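Local coordinates for protein PKS (Streptomyces albus, PDB 4OQJ) that probably catalyses carbon-carbon bond formation during polyketide chain elongation, as a ketosynthase-containing part of the oxazolomycin synthase, at residues V287-S292 and G439-H444; C193-V198 and L372-G377; A482-A487 and V692-Y697; L466-A471 and R513-A518. All coordinates share one frame; numbering follows the deposited sequence.

Interaction 1: residues V287-S292 and G439-H444; sequences VNNDGS and GGTNAH. With K (potassium ion), chain B.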
loop_
_atom_site.group_PDB
_atom_site.type_symbol
_atom_site.label_atom_id
_atom_site.label_comp_id
_atom_site.label_asym_id
_atom_site.label_seq_id
_atom_site.Cartn_x
_atom_site.Cartn_y
_atom_site.Cartn_z
ATOM N N VAL A 287 2.342 -4.587 -11.188
ATOM C CA VAL A 287 2.288 -5.502 -10.067
ATOM C C VAL A 287 1.137 -6.464 -10.296
ATOM O O VAL A 287 0.058 -6.043 -10.714
ATOM C CB VAL A 287 2.089 -4.761 -8.722
ATOM C CG1 VAL A 287 1.928 -5.762 -7.560
ATOM C CG2 VAL A 287 3.225 -3.806 -8.470
ATOM N N ASN A 288 1.362 -7.751 -10.036
ATOM C CA ASN A 288 0.299 -8.724 -10.075
ATOM C C ASN A 288 0.530 -9.773 -8.984
ATOM O O ASN A 288 1.457 -9.643 -8.172
ATOM C CB ASN A 288 0.189 -9.355 -11.478
ATOM C CG ASN A 288 1.334 -10.303 -11.803
ATOM O OD1 ASN A 288 2.121 -10.656 -10.942
ATOM N ND2 ASN A 288 1.414 -10.738 -13.065
ATOM N N ASN A 289 -0.333 -10.772 -8.927
ATOM C CA ASN A 289 -0.091 -11.923 -8.060
ATOM C C ASN A 289 -0.313 -13.190 -8.857
ATOM O O ASN A 289 -1.165 -13.230 -9.763
ATOM C CB ASN A 289 -0.988 -11.892 -6.818
ATOM C CG ASN A 289 -0.625 -12.966 -5.807
ATOM O OD1 ASN A 289 -1.003 -14.142 -5.954
ATOM N ND2 ASN A 289 0.120 -12.578 -4.782
ATOM N N ASP A 290 0.438 -14.234 -8.515
ATOM C CA ASP A 290 0.308 -15.539 -9.173
ATOM C C ASP A 290 -1.080 -16.153 -9.040
ATOM O O ASP A 290 -1.518 -16.932 -9.899
ATOM C CB ASP A 290 1.321 -16.525 -8.597
ATOM C CG ASP A 290 2.748 -16.139 -8.899
ATOM O OD1 ASP A 290 2.964 -15.424 -9.895
ATOM O OD2 ASP A 290 3.642 -16.553 -8.137
ATOM N N GLY A 291 -1.767 -15.832 -7.945
ATOM C CA GLY A 291 -3.034 -16.470 -7.670
ATOM C C GLY A 291 -2.793 -17.925 -7.310
ATOM O O GLY A 291 -1.747 -18.258 -6.741
ATOM N N SER A 292 -3.743 -18.789 -7.644
ATOM C CA SER A 292 -3.749 -20.157 -7.143
ATOM C C SER A 292 -3.005 -21.143 -8.036
ATOM O O SER A 292 -2.657 -22.233 -7.591
ATOM C CB SER A 292 -5.193 -20.662 -6.977
ATOM O OG SER A 292 -5.865 -19.937 -5.952
ATOM N N GLY A 439 4.754 -15.589 -1.604
ATOM C CA GLY A 439 3.341 -15.253 -1.551
ATOM C C GLY A 439 2.822 -14.819 -2.911
ATOM O O GLY A 439 1.607 -14.624 -3.109
ATOM N N GLY A 440 3.751 -14.633 -3.842
ATOM C CA GLY A 440 3.418 -14.542 -5.252
ATOM C C GLY A 440 3.092 -13.171 -5.806
ATOM O O GLY A 440 2.594 -13.082 -6.927
ATOM N N THR A 441 3.355 -12.103 -5.060
ATOM C CA THR A 441 3.147 -10.775 -5.631
ATOM C C THR A 441 4.413 -10.387 -6.390
ATOM O O THR A 441 5.508 -10.348 -5.825
ATOM C CB THR A 441 2.775 -9.740 -4.569
ATOM O OG1 THR A 441 1.410 -9.954 -4.198
ATOM C CG2 THR A 441 2.913 -8.306 -5.112
ATOM N N ASN A 442 4.232 -10.142 -7.691
ATOM C CA ASN A 442 5.308 -9.852 -8.624
ATOM C C ASN A 442 5.308 -8.407 -9.041
ATOM O O ASN A 442 4.258 -7.816 -9.184
ATOM C CB ASN A 442 5.168 -10.707 -9.873
ATOM C CG ASN A 442 5.005 -12.175 -9.555
ATOM O OD1 ASN A 442 5.809 -12.740 -8.832
ATOM N ND2 ASN A 442 3.953 -12.805 -10.102
ATOM N N ALA A 443 6.491 -7.850 -9.270
ATOM C CA ALA A 443 6.630 -6.483 -9.729
ATOM C C ALA A 443 7.723 -6.386 -10.785
ATOM O O ALA A 443 8.713 -7.127 -10.739
ATOM C CB ALA A 443 6.941 -5.575 -8.576
ATOM N N HIS A 444 7.529 -5.489 -11.745
ATOM C CA HIS A 444 8.544 -5.195 -12.759
ATOM C C HIS A 444 8.457 -3.711 -13.090
ATOM O O HIS A 444 7.370 -3.158 -13.235
ATOM C CB HIS A 444 8.341 -6.054 -14.004
ATOM C CG HIS A 444 9.470 -5.988 -14.998
ATOM N ND1 HIS A 444 10.614 -6.755 -14.884
ATOM C CD2 HIS A 444 9.616 -5.260 -16.133
ATOM C CE1 HIS A 444 11.406 -6.513 -15.919
ATOM N NE2 HIS A 444 10.820 -5.619 -16.695
HETATM K K K B . -2.440 -24.196 -5.647
HETATM O O HOH W 1 5.961 -15.344 -8.407
HETATM O O HOH W 2 -1.216 -26.852 -4.385
HETATM O O HOH W 3 -4.140 -22.482 -3.831
HETATM O O HOH W 4 -5.079 -25.066 -6.370
HETATM O O HOH W 5 -2.887 -25.646 -8.413
#

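Interaction 2: residues C193-V198 and L372-G377; sequences CSTSLV and LDTAAG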
loop_
_atom_site.group_PDB
_atom_site.type_symbol
_atom_site.label_atom_id
_atom_site.label_comp_id
_atom_site.label_asym_id
_atom_site.label_seq_id
_atom_site.Cartn_x
_atom_site.Cartn_y
_atom_site.Cartn_z
ATOM N N CYS A 193 9.497 -10.296 -0.425
ATOM C CA CYS A 193 10.691 -9.993 -1.232
ATOM C C CYS A 193 10.473 -8.951 -2.319
ATOM O O CYS A 193 11.435 -8.362 -2.809
ATOM C CB CYS A 193 11.235 -11.270 -1.913
ATOM S SG CYS A 193 10.914 -12.774 -1.043
ATOM N N SER A 194 9.223 -8.719 -2.704
ATOM C CA SER A 194 8.918 -7.722 -3.735
ATOM C C SER A 194 8.512 -6.358 -3.189
ATOM O O SER A 194 8.233 -5.429 -3.968
ATOM C CB SER A 194 7.812 -8.253 -4.648
ATOM O OG SER A 194 6.670 -8.610 -3.897
ATOM N N THR A 195 8.503 -6.224 -1.864
ATOM C CA THR A 195 8.081 -4.986 -1.205
ATOM C C THR A 195 8.626 -3.709 -1.843
ATOM O O THR A 195 7.886 -2.753 -2.042
ATOM C CB THR A 195 8.503 -4.991 0.290
ATOM O OG1 THR A 195 7.765 -6.006 0.988
ATOM C CG2 THR A 195 8.264 -3.639 0.939
ATOM N N SER A 196 9.921 -3.685 -2.159
ATOM C CA SER A 196 10.541 -2.474 -2.686
ATOM C C SER A 196 9.890 -1.943 -3.934
ATOM O O SER A 196 9.643 -0.740 -4.040
ATOM C CB SER A 196 12.031 -2.713 -3.007
ATOM O OG SER A 196 12.807 -2.801 -1.835
ATOM N N LEU A 197 9.703 -2.808 -4.923
ATOM C CA LEU A 197 9.147 -2.360 -6.197
ATOM C C LEU A 197 7.643 -2.141 -6.141
ATOM O O LEU A 197 7.118 -1.306 -6.862
ATOM C CB LEU A 197 9.502 -3.353 -7.291
ATOM C CG LEU A 197 11.007 -3.563 -7.524
ATOM C CD1 LEU A 197 11.225 -4.407 -8.784
ATOM C CD2 LEU A 197 11.788 -2.237 -7.610
ATOM N N VAL A 198 6.943 -2.866 -5.278
ATOM C CA VAL A 198 5.537 -2.558 -5.016
ATOM C C VAL A 198 5.414 -1.150 -4.419
ATOM O O VAL A 198 4.544 -0.382 -4.822
ATOM C CB VAL A 198 4.887 -3.607 -4.089
ATOM C CG1 VAL A 198 3.457 -3.218 -3.725
ATOM C CG2 VAL A 198 4.895 -4.987 -4.762
ATOM N N LEU A 372 18.476 -9.138 -0.150
ATOM C CA LEU A 372 18.097 -8.178 0.897
ATOM C C LEU A 372 16.624 -8.234 1.276
ATOM O O LEU A 372 16.098 -7.322 1.928
ATOM C CB LEU A 372 18.470 -6.756 0.453
ATOM C CG LEU A 372 19.865 -6.267 0.873
ATOM C CD1 LEU A 372 20.906 -7.278 0.580
ATOM C CD2 LEU A 372 20.226 -4.958 0.186
ATOM N N ASP A 373 15.956 -9.307 0.879
ATOM C CA ASP A 373 14.615 -9.588 1.383
ATOM C C ASP A 373 13.667 -8.415 1.054
ATOM O O ASP A 373 13.497 -8.092 -0.115
ATOM C CB ASP A 373 14.692 -9.868 2.881
ATOM C CG ASP A 373 13.444 -10.522 3.422
ATOM O OD1 ASP A 373 13.260 -11.728 3.167
ATOM O OD2 ASP A 373 12.661 -9.831 4.111
ATOM N N THR A 374 13.077 -7.758 2.051
ATOM C CA THR A 374 12.184 -6.626 1.802
ATOM C C THR A 374 12.842 -5.546 0.940
ATOM O O THR A 374 12.178 -4.878 0.133
ATOM C CB THR A 374 11.736 -6.007 3.149
ATOM O OG1 THR A 374 11.487 -7.057 4.093
ATOM C CG2 THR A 374 10.486 -5.164 2.987
ATOM N N ALA A 375 14.151 -5.386 1.112
ATOM C CA ALA A 375 14.915 -4.357 0.402
ATOM C C ALA A 375 15.571 -4.832 -0.889
ATOM O O ALA A 375 16.372 -4.107 -1.482
ATOM C CB ALA A 375 15.991 -3.801 1.324
ATOM N N ALA A 376 15.276 -6.052 -1.318
ATOM C CA ALA A 376 15.983 -6.623 -2.470
ATOM C C ALA A 376 15.750 -5.787 -3.715
ATOM O O ALA A 376 16.665 -5.555 -4.494
ATOM C CB ALA A 376 15.548 -8.059 -2.711
ATOM N N GLY A 377 14.513 -5.329 -3.889
ATOM C CA GLY A 377 14.159 -4.529 -5.037
ATOM C C GLY A 377 14.847 -3.180 -5.052
ATOM O O GLY A 377 15.075 -2.621 -6.132
HETATM O O HOH W 6 12.013 -5.909 -2.488
#

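Interaction 3: residues A482-A487 and V692-Y697; sequences ADLARA and VPLPTY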
loop_
_atom_site.group_PDB
_atom_site.type_symbol
_atom_site.label_atom_id
_atom_site.label_comp_id
_atom_site.label_asym_id
_atom_site.label_seq_id
_atom_site.Cartn_x
_atom_site.Cartn_y
_atom_site.Cartn_z
ATOM N N ALA A 482 34.287 19.261 6.084
ATOM C CA ALA A 482 35.315 18.444 5.429
ATOM C C ALA A 482 34.739 17.672 4.241
ATOM O O ALA A 482 35.341 17.644 3.168
ATOM C CB ALA A 482 35.938 17.494 6.429
ATOM N N ASP A 483 33.567 17.062 4.421
ATOM C CA ASP A 483 32.905 16.338 3.335
ATOM C C ASP A 483 32.636 17.229 2.125
ATOM O O ASP A 483 32.824 16.807 0.983
ATOM C CB ASP A 483 31.561 15.737 3.795
ATOM C CG ASP A 483 31.718 14.561 4.765
ATOM O OD1 ASP A 483 32.830 13.996 4.877
ATOM O OD2 ASP A 483 30.704 14.195 5.412
ATOM N N LEU A 484 32.117 18.434 2.365
ATOM C CA LEU A 484 31.801 19.334 1.259
ATOM C C LEU A 484 33.087 19.759 0.563
ATOM O O LEU A 484 33.153 19.809 -0.665
ATOM C CB LEU A 484 31.045 20.577 1.745
ATOM C CG LEU A 484 30.684 21.566 0.628
ATOM C CD1 LEU A 484 29.767 20.921 -0.391
ATOM C CD2 LEU A 484 30.054 22.844 1.180
ATOM N N ALA A 485 34.095 20.083 1.364
ATOM C CA ALA A 485 35.417 20.444 0.841
ATOM C C ALA A 485 35.920 19.366 -0.097
ATOM O O ALA A 485 36.317 19.646 -1.229
ATOM C CB ALA A 485 36.388 20.645 1.965
ATOM N N ARG A 486 35.864 18.126 0.388
ATOM C CA ARG A 486 36.308 16.969 -0.371
ATOM C C ARG A 486 35.506 16.829 -1.647
ATOM O O ARG A 486 36.065 16.614 -2.715
ATOM C CB ARG A 486 36.185 15.697 0.478
ATOM C CG ARG A 486 36.796 14.436 -0.152
ATOM C CD ARG A 486 36.739 13.221 0.793
ATOM N NE ARG A 486 37.079 13.568 2.179
ATOM C CZ ARG A 486 36.212 13.610 3.193
ATOM N NH1 ARG A 486 34.926 13.312 3.012
ATOM N NH2 ARG A 486 36.638 13.951 4.406
ATOM N N ALA A 487 34.186 16.947 -1.551
ATOM C CA ALA A 487 33.351 16.781 -2.738
ATOM C C ALA A 487 33.654 17.890 -3.758
ATOM O O ALA A 487 33.590 17.687 -4.980
ATOM C CB ALA A 487 31.868 16.782 -2.358
ATOM N N VAL A 692 21.554 19.727 -6.972
ATOM C CA VAL A 692 22.558 18.726 -7.365
ATOM C C VAL A 692 22.969 17.875 -6.170
ATOM O O VAL A 692 22.919 18.349 -5.026
ATOM C CB VAL A 692 23.814 19.388 -7.974
ATOM C CG1 VAL A 692 23.451 20.179 -9.225
ATOM C CG2 VAL A 692 24.497 20.320 -6.958
ATOM N N PRO A 693 23.397 16.628 -6.425
ATOM C CA PRO A 693 23.868 15.764 -5.336
ATOM C C PRO A 693 25.092 16.312 -4.612
ATOM O O PRO A 693 26.103 16.584 -5.249
ATOM C CB PRO A 693 24.213 14.448 -6.052
ATOM C CG PRO A 693 23.451 14.480 -7.312
ATOM C CD PRO A 693 23.396 15.920 -7.718
ATOM N N LEU A 694 24.989 16.476 -3.296
ATOM C CA LEU A 694 26.122 16.868 -2.464
ATOM C C LEU A 694 26.173 15.891 -1.297
ATOM O O LEU A 694 25.235 15.120 -1.120
ATOM C CB LEU A 694 25.971 18.298 -1.967
ATOM C CG LEU A 694 25.919 19.376 -3.048
ATOM C CD1 LEU A 694 25.491 20.688 -2.449
ATOM C CD2 LEU A 694 27.273 19.525 -3.708
ATOM N N PRO A 695 27.260 15.902 -0.505
ATOM C CA PRO A 695 27.305 14.906 0.573
ATOM C C PRO A 695 26.139 15.064 1.534
ATOM O O PRO A 695 25.596 16.161 1.650
ATOM C CB PRO A 695 28.636 15.187 1.265
ATOM C CG PRO A 695 29.501 15.805 0.172
ATOM C CD PRO A 695 28.540 16.633 -0.643
ATOM N N THR A 696 25.771 13.969 2.192
ATOM C CA THR A 696 24.603 13.925 3.063
ATOM C C THR A 696 25.050 14.021 4.520
ATOM O O THR A 696 26.250 14.011 4.804
ATOM C CB THR A 696 23.778 12.650 2.787
ATOM O OG1 THR A 696 24.618 11.475 2.821
ATOM C CG2 THR A 696 23.171 12.754 1.412
ATOM N N TYR A 697 24.092 14.168 5.428
ATOM C CA TYR A 697 24.368 14.512 6.817
ATOM C C TYR A 697 25.251 13.475 7.532
ATOM O O TYR A 697 25.062 12.265 7.358
ATOM C CB TYR A 697 23.046 14.677 7.585
ATOM C CG TYR A 697 23.239 15.303 8.952
ATOM C CD1 TYR A 697 23.238 16.683 9.110
ATOM C CD2 TYR A 697 23.453 14.516 10.080
ATOM C CE1 TYR A 697 23.430 17.265 10.351
ATOM C CE2 TYR A 697 23.641 15.093 11.336
ATOM C CZ TYR A 697 23.631 16.476 11.460
ATOM O OH TYR A 697 23.830 17.076 12.695
HETATM O O HOH W 7 28.285 15.843 4.862
HETATM O O HOH W 8 28.200 12.136 5.363
#

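Interaction 4: residues L466-A471 and R513-A518; sequences LLVLSA and RRALVA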
loop_
_atom_site.group_PDB
_atom_site.type_symbol
_atom_site.label_atom_id
_atom_site.label_comp_id
_atom_site.label_asym_id
_atom_site.label_seq_id
_atom_site.Cartn_x
_atom_site.Cartn_y
_atom_site.Cartn_z
ATOM N N LEU A 466 27.365 32.665 -1.572
ATOM C CA LEU A 466 27.399 32.357 -0.160
ATOM C C LEU A 466 27.054 30.888 0.038
ATOM O O LEU A 466 25.951 30.472 -0.289
ATOM C CB LEU A 466 26.400 33.239 0.609
ATOM C CG LEU A 466 26.318 32.980 2.113
ATOM C CD1 LEU A 466 27.652 33.320 2.785
ATOM C CD2 LEU A 466 25.189 33.766 2.729
ATOM N N LEU A 467 27.993 30.122 0.580
ATOM C CA LEU A 467 27.764 28.722 0.936
ATOM C C LEU A 467 27.408 28.612 2.413
ATOM O O LEU A 467 28.134 29.134 3.258
ATOM C CB LEU A 467 29.009 27.892 0.635
ATOM C CG LEU A 467 29.567 28.001 -0.783
ATOM C CD1 LEU A 467 30.736 27.037 -0.947
ATOM C CD2 LEU A 467 28.484 27.718 -1.820
ATOM N N VAL A 468 26.295 27.951 2.726
ATOM C CA VAL A 468 25.882 27.808 4.120
ATOM C C VAL A 468 25.805 26.326 4.512
ATOM O O VAL A 468 25.398 25.472 3.722
ATOM C CB VAL A 468 24.541 28.532 4.386
ATOM C CG1 VAL A 468 24.704 30.037 4.151
ATOM C CG2 VAL A 468 23.420 27.956 3.532
ATOM N N LEU A 469 26.282 26.030 5.716
ATOM C CA LEU A 469 26.272 24.678 6.266
ATOM C C LEU A 469 25.705 24.750 7.666
ATOM O O LEU A 469 25.952 25.721 8.387
ATOM C CB LEU A 469 27.682 24.078 6.313
ATOM C CG LEU A 469 28.310 23.504 5.042
ATOM C CD1 LEU A 469 28.626 24.589 4.043
ATOM C CD2 LEU A 469 29.584 22.760 5.407
ATOM N N SER A 470 24.940 23.737 8.058
ATOM C CA SER A 470 24.477 23.659 9.442
ATOM C C SER A 470 24.317 22.209 9.872
ATOM O O SER A 470 24.017 21.328 9.063
ATOM C CB SER A 470 23.166 24.442 9.638
ATOM O OG SER A 470 22.066 23.876 8.945
ATOM N N ALA A 471 24.560 21.977 11.155
ATOM C CA ALA A 471 24.479 20.652 11.736
ATOM C C ALA A 471 23.981 20.773 13.170
ATOM O O ALA A 471 23.886 21.874 13.712
ATOM C CB ALA A 471 25.828 19.960 11.683
ATOM N N ARG A 513 26.172 26.588 12.878
ATOM C CA ARG A 513 26.177 27.090 11.516
ATOM C C ARG A 513 27.536 27.576 11.044
ATOM O O ARG A 513 28.389 27.998 11.837
ATOM C CB ARG A 513 25.160 28.225 11.390
ATOM C CG ARG A 513 23.758 27.794 11.771
ATOM C CD ARG A 513 22.722 28.870 11.479
ATOM N NE ARG A 513 21.377 28.427 11.852
ATOM C CZ ARG A 513 20.278 29.181 11.759
ATOM N NH1 ARG A 513 20.348 30.428 11.319
ATOM N NH2 ARG A 513 19.102 28.680 12.109
ATOM N N ARG A 514 27.715 27.528 9.727
ATOM C CA ARG A 514 28.958 27.963 9.103
ATOM C C ARG A 514 28.648 28.544 7.751
ATOM O O ARG A 514 27.703 28.112 7.087
ATOM C CB ARG A 514 29.942 26.804 8.969
ATOM C CG ARG A 514 31.312 27.203 8.407
ATOM C CD ARG A 514 32.307 26.107 8.675
ATOM N NE ARG A 514 32.779 26.149 10.055
ATOM C CZ ARG A 514 33.179 25.089 10.755
ATOM N NH1 ARG A 514 33.153 23.881 10.214
ATOM N NH2 ARG A 514 33.604 25.242 12.010
ATOM N N ALA A 515 29.417 29.544 7.344
ATOM C CA ALA A 515 29.211 30.137 6.028
ATOM C C ALA A 515 30.491 30.722 5.460
ATOM O O ALA A 515 31.419 31.084 6.186
ATOM C CB ALA A 515 28.124 31.205 6.083
ATOM N N LEU A 516 30.513 30.812 4.141
ATOM C CA LEU A 516 31.699 31.223 3.411
ATOM C C LEU A 516 31.280 31.880 2.121
ATOM O O LEU A 516 30.468 31.333 1.387
ATOM C CB LEU A 516 32.594 30.021 3.107
ATOM C CG LEU A 516 33.694 30.275 2.082
ATOM C CD1 LEU A 516 34.747 31.152 2.709
ATOM C CD2 LEU A 516 34.283 28.976 1.566
ATOM N N VAL A 517 31.842 33.044 1.829
ATOM C CA VAL A 517 31.656 33.660 0.524
ATOM C C VAL A 517 32.786 33.179 -0.387
ATOM O O VAL A 517 33.958 33.375 -0.078
ATOM C CB VAL A 517 31.679 35.211 0.598
ATOM C CG1 VAL A 517 31.486 35.810 -0.783
ATOM C CG2 VAL A 517 30.620 35.731 1.564
ATOM N N ALA A 518 32.444 32.588 -1.521
ATOM C CA ALA A 518 33.459 32.012 -2.388
ATOM C C ALA A 518 33.280 32.505 -3.802
ATOM O O ALA A 518 32.176 32.854 -4.217
ATOM C CB ALA A 518 33.394 30.483 -2.344
#

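Interaction 1: residues V287-S292 and G439-H444
The side-chain amide of N442 joins N288 and D290, giving one hydrogen of its NH2 group to each. N442 ND2 lies 2.9 Å from N288 OD1, with the two amide planes turned 71° apart, and 2.8 Å from D290 OD1, which it meets from above the carboxylate plane. A water bridges the remaining oxygens, donating to D290 OD2 and N442 OD1 at 2.6 Å each, while D290 OD2 also forms a salt bridge with K294. On the reverse face of the sheet N289 does similar work. With its CG anti to the backbone N (chi1 -172°), it directs ND2 to G439 O and T441 OG1, both 3.0 Å away and both in the plane of its amide. The same T441 OG1 bonds to S186 O of the second subunit. Between these two layers of side chains, residues 287-289 and 441-444 run antiparallel, their directions 155° apart, on neighbouring strands (280-289 and 441-448) of the long mixed sheet of the thiolase-type ketosynthase fold, and N288 and N442 form their hydrogen-bonded pair. V287 CG1 rests on T441 CG2, both on the face occupied by N289. N289 OD1 accepts from G291 N at 2.7 Å, an Asx turn where the chain leaves the strand; next comes S292, whose O binds the potassium ion at 2.8 Å, alongside waters, K294 O and Y178 OH of the second subunit.

Interaction 2: residues C193-V198 and L372-G377
S196 and T374 meet through a hydroxyl-to-carbonyl hydrogen bond: S196 OG donates to T374 O at 2.9 Å, in the carbonyl plane and on a lone pair, with a C=O...OG angle of 135°. The S196 hydroxyl is anti to its own carbonyl carbon (chi1 -73°), which turns it to the T374-A375 end of the opposite segment. The tight part lies just beyond: G377 has no side chain, and S196 CB packs straight onto its backbone, 3.5 Å from G377 CA. L197 CD2 adds a contact at 3.6 Å to G377 O. T195 leans its CB and CG2 on T374 CG2, but T374 has two conformers and the closeness of that pair is doubtful. Away from this packing the segments meet through a water rather than directly. It donates to T374 O at 2.8 Å, and accepts from S196 N at 3.1 Å and G377 N at 2.9 Å, thereby serving backbone polar groups of both segments at once. Near it, the side chain of C193 lies about 3 Å from a bound glycerol, which probably comes from the crystallisation liquor. H371, beside C193, is probably the active-site histidine. The arrangement is consistent with the nucleophile elbow of ketosynthases, where a cysteine precedes a buried central helix, here 195-209, packed against its partner helix, here 376-390.

Interaction 3: residues A482-A487 and V692-Y697
D483 OD2 and T696 O are joined by two waters, each donating to both oxygens. One water is 3.0 Å from D483 OD2 and 2.7 Å from T696 O; the other is 3.2 Å from D483 OD2 and 2.8 Å from T696 O. The two oxygens, both acceptors, are thus linked at a distance through solvent. The second carboxylate oxygen is held within the helix: R486 NH1 donates to D483 OD1 at 2.9 Å, in a salt bridge that reaches the anti side 27° out of the carboxylate plane and so restrains the rotation of the group. Beside this polar part, the ring of P695 lies against the helix. Its CG comes within 3.6 Å of D483 O and equally within 3.6 Å of A487 CB, one turn further on, while P695 CB is 3.9 Å from D483 CB. The ring therefore spans the step from D483 to A487, and L484 approaches L694 more loosely, CD1 to CD2. A proline-bearing segment that returns across the face of this flanking region resembles the linker that wraps back toward the ketosynthase in modular type I synthases. Here T696 rests on E116, E119 and R120 of helix 105-121, L694 on L503 of helix 496-505, and L484 reaches L469 of strand 465-471, which places the segment between the ketosynthase core and helix 474-490.

Interaction 4: residues L466-A471 and R513-A518
L467 and L516 exchange two backbone hydrogen bonds, with L467 N to L516 O at 2.9 Å and L516 N to L467 O at 3.0 Å. Two residues further along, L469 N donates to R514 O at 2.9 Å, and R514 N returns the bond to L469 O at 2.9 Å. These hydrogen-bonded pairs alternate with the non-hydrogen-bonded pairs L466-V517, V468-A515 and S470-R513, the regular ladder of an antiparallel sheet. Side chains then divide between the faces. On the face of L466, V468 and S470, L466 CG is anti to the backbone N (chi1 178°) and, with chi2 at 64°, CD1 reaches across to A515 CB at 3.9 Å and V517 CG2 at 4.0 Å. V468 CG1 meets the same A515 CB at 4.1 Å, and S470 CB lies beside the aliphatic start of R513, 4.0 Å from its CG. Further out on this face, R513 forms a cation-pi contact with W672 of helix 660-673 and bonds to W672 O and L510 O. On the reverse face, L467 and L516 pack beneath helix 521-530, while R514 is held by D478, T481 and T538. The ladder and its aliphatic layers thus join the two strands, which implies that the arginines serve to tie the sheet to helices 474-490 (D478, T481) and 660-673 (W672), to the neighbouring strand (T538) and to the loop at L510.

The four contacts form two touching pairs. Interactions 1 and 2 lie in the ketosynthase core with centres 13 Å apart: T441 O of the first is 2.8 Å from S194 OG of the second, a probable hydrogen bond, and A443 CB packs on L197 CB at 3.6 Å. The strand pair thus backs the helix start beside the probable nucleophile C193, and both contacts also touch the second subunit. Interaction 4 lies in the flanking region, and interaction 3 joins that region, through residues 692-697, to the core; their centres are 12 Å apart, and L484 CD2 meets L469 CD1 at 3.6 Å. Interactions 2 and 3 stay about 17 Å apart at their nearest atoms.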